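Local structure of thiamine pyrophosphokinase (Saccharomyces cerevisiae, 1IG0) at residues T40-N45 / L64-D69. The protein catalyses the ATP-dependent pyrophosphorylation of thiamine to thiamine diphosphate, releasing AMP, and is the only yeast enzyme able to make this cofactor. Sequence-based numbering, arbitrary orientation.
Sequences TLLILN and LKVCAD
L64 opens the second strand of a beta-alpha-beta unit, in which strand 38-43 passes through helix 52-61 to strand 64-68 as its parallel neighbour; the local axes lie 14° apart. The carbonyl O of L64 accepts the N-H of L41, with N and O 2.8 Å apart, and also draws a CA-H...O contact from T40. On the same face the side chains of T40 and L64 run alongside each other, with OG1 of T40 3.6 Å from CB of L64. T40 also meets I134 and F138 of helix 126-139, which covers this side of the sheet.

K65 projects from the other face. Its backbone N-H bonds N92 OD1, while its chain, bent at chi2 (82°), leads the ammonium away from strand 38-43 to the carbonyls of H62 and D63 and a cation-pi contact with W59. V66 then uses both backbone polar groups: its N donates to L41 O at 3.1 Å, and its O receives the N-H of I43. Over that same carbonyl comes CD1 of L42, 3.6 Å from V66 O, and this methyl also meets CG1 of V66.

C67 returns to the face of L41 and K65, where its SG lies 4.3 Å from CD1 of I43; both side chains reach L75 of helix 71-78, evidence that this helix packs on that face. A68 N closes the ladder with a bond to I43 O. Beyond the paired strands L44 has CG anti to its carbonyl carbon (chi1 -62°), and its end turns back toward the neighbour, bringing CD2 to 3.7 Å from CB of A68.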
loop_
_atom_site.group_PDB
_atom_site.type_symbol
_atom_site.label_atom_id
_atom_site.label_comp_id
_atom_site.label_asym_id
_atom_site.label_seq_id
_atom_site.Cartn_x
_atom_site.Cartn_y
_atom_site.Cartn_z
ATOM N N THR B 40 4.571 13.031 -18.914
ATOM C CA THR B 40 5.563 13.272 -17.882
ATOM C C THR B 40 5.894 12.002 -17.119
ATOM O O THR B 40 5.018 11.181 -16.839
ATOM C CB THR B 40 5.068 14.320 -16.851
ATOM O OG1 THR B 40 4.799 15.560 -17.514
ATOM C CG2 THR B 40 6.118 14.545 -15.766
ATOM N N LEU B 41 7.172 11.844 -16.801
ATOM C CA LEU B 41 7.635 10.712 -16.016
ATOM C C LEU B 41 7.997 11.322 -14.669
ATOM O O LEU B 41 8.929 12.120 -14.572
ATOM C CB LEU B 41 8.873 10.071 -16.640
ATOM C CG LEU B 41 9.530 8.969 -15.799
ATOM C CD1 LEU B 41 8.546 7.821 -15.587
ATOM C CD2 LEU B 41 10.794 8.476 -16.495
ATOM N N LEU B 42 7.247 10.959 -13.636
ATOM C CA LEU B 42 7.491 11.490 -12.304
ATOM C C LEU B 42 8.218 10.488 -11.427
ATOM O O LEU B 42 7.756 9.363 -11.239
ATOM C CB LEU B 42 6.164 11.874 -11.647
ATOM C CG LEU B 42 6.198 12.318 -10.184
ATOM C CD1 LEU B 42 7.082 13.549 -10.034
ATOM C CD2 LEU B 42 4.777 12.612 -9.717
ATOM N N ILE B 43 9.360 10.905 -10.892
ATOM C CA ILE B 43 10.149 10.044 -10.023
ATOM C C ILE B 43 10.021 10.528 -8.588
ATOM O O ILE B 43 10.406 11.652 -8.268
ATOM C CB ILE B 43 11.641 10.057 -10.416
ATOM C CG1 ILE B 43 11.790 9.660 -11.886
ATOM C CG2 ILE B 43 12.423 9.083 -9.533
ATOM C CD1 ILE B 43 13.222 9.708 -12.395
ATOM N N LEU B 44 9.474 9.676 -7.729
ATOM C CA LEU B 44 9.298 10.019 -6.326
ATOM C C LEU B 44 10.478 9.513 -5.498
ATOM O O LEU B 44 11.279 8.706 -5.976
ATOM C CB LEU B 44 7.972 9.450 -5.817
ATOM C CG LEU B 44 6.779 10.044 -6.579
ATOM C CD1 LEU B 44 5.497 9.334 -6.198
ATOM C CD2 LEU B 44 6.687 11.535 -6.286
ATOM N N ASN B 45 10.585 9.989 -4.262
ATOM C CA ASN B 45 11.699 9.616 -3.398
ATOM C C ASN B 45 11.678 8.208 -2.810
ATOM O O ASN B 45 11.298 8.000 -1.657
ATOM C CB ASN B 45 11.852 10.647 -2.274
ATOM C CG ASN B 45 13.094 10.413 -1.436
ATOM O OD1 ASN B 45 14.109 9.927 -1.937
ATOM N ND2 ASN B 45 13.027 10.772 -0.160
ATOM N N LEU B 64 8.367 15.362 -20.375
ATOM C CA LEU B 64 8.919 15.968 -19.169
ATOM C C LEU B 64 9.292 14.936 -18.107
ATOM O O LEU B 64 8.616 13.921 -17.947
ATOM C CB LEU B 64 7.910 16.957 -18.575
ATOM C CG LEU B 64 8.377 17.799 -17.382
ATOM C CD1 LEU B 64 9.380 18.838 -17.855
ATOM C CD2 LEU B 64 7.187 18.487 -16.740
ATOM N N LYS B 65 10.382 15.201 -17.391
ATOM C CA LYS B 65 10.830 14.326 -16.312
ATOM C C LYS B 65 11.005 15.176 -15.065
ATOM O O LYS B 65 11.751 16.157 -15.068
ATOM C CB LYS B 65 12.158 13.643 -16.652
ATOM C CG LYS B 65 12.078 12.615 -17.768
ATOM C CD LYS B 65 12.135 13.271 -19.135
ATOM C CE LYS B 65 12.085 12.233 -20.242
ATOM N NZ LYS B 65 12.289 12.860 -21.573
ATOM N N VAL B 66 10.313 14.798 -13.997
ATOM C CA VAL B 66 10.379 15.546 -12.751
ATOM C C VAL B 66 10.813 14.676 -11.579
ATOM O O VAL B 66 10.359 13.540 -11.433
ATOM C CB VAL B 66 9.005 16.179 -12.416
ATOM C CG1 VAL B 66 9.060 16.882 -11.068
ATOM C CG2 VAL B 66 8.604 17.162 -13.510
ATOM N N CYS B 67 11.700 15.220 -10.753
ATOM C CA CYS B 67 12.191 14.527 -9.570
ATOM C C CYS B 67 11.649 15.218 -8.328
ATOM O O CYS B 67 11.776 16.435 -8.181
ATOM C CB CYS B 67 13.721 14.542 -9.525
ATOM S SG CYS B 67 14.523 13.331 -10.589
ATOM N N ALA B 68 11.036 14.441 -7.442
ATOM C CA ALA B 68 10.491 14.989 -6.209
ATOM C C ALA B 68 11.553 14.983 -5.113
ATOM O O ALA B 68 11.835 13.947 -4.508
ATOM C CB ALA B 68 9.275 14.183 -5.765
ATOM N N ASP B 69 12.143 16.151 -4.878
ATOM C CA ASP B 69 13.168 16.333 -3.854
ATOM C C ASP B 69 14.217 15.223 -3.823
ATOM O O ASP B 69 15.073 15.148 -4.700
ATOM C CB ASP B 69 12.503 16.461 -2.480
ATOM C CG ASP B 69 13.454 16.974 -1.416
ATOM O OD1 ASP B 69 14.594 17.347 -1.764
ATOM O OD2 ASP B 69 13.060 17.010 -0.232
#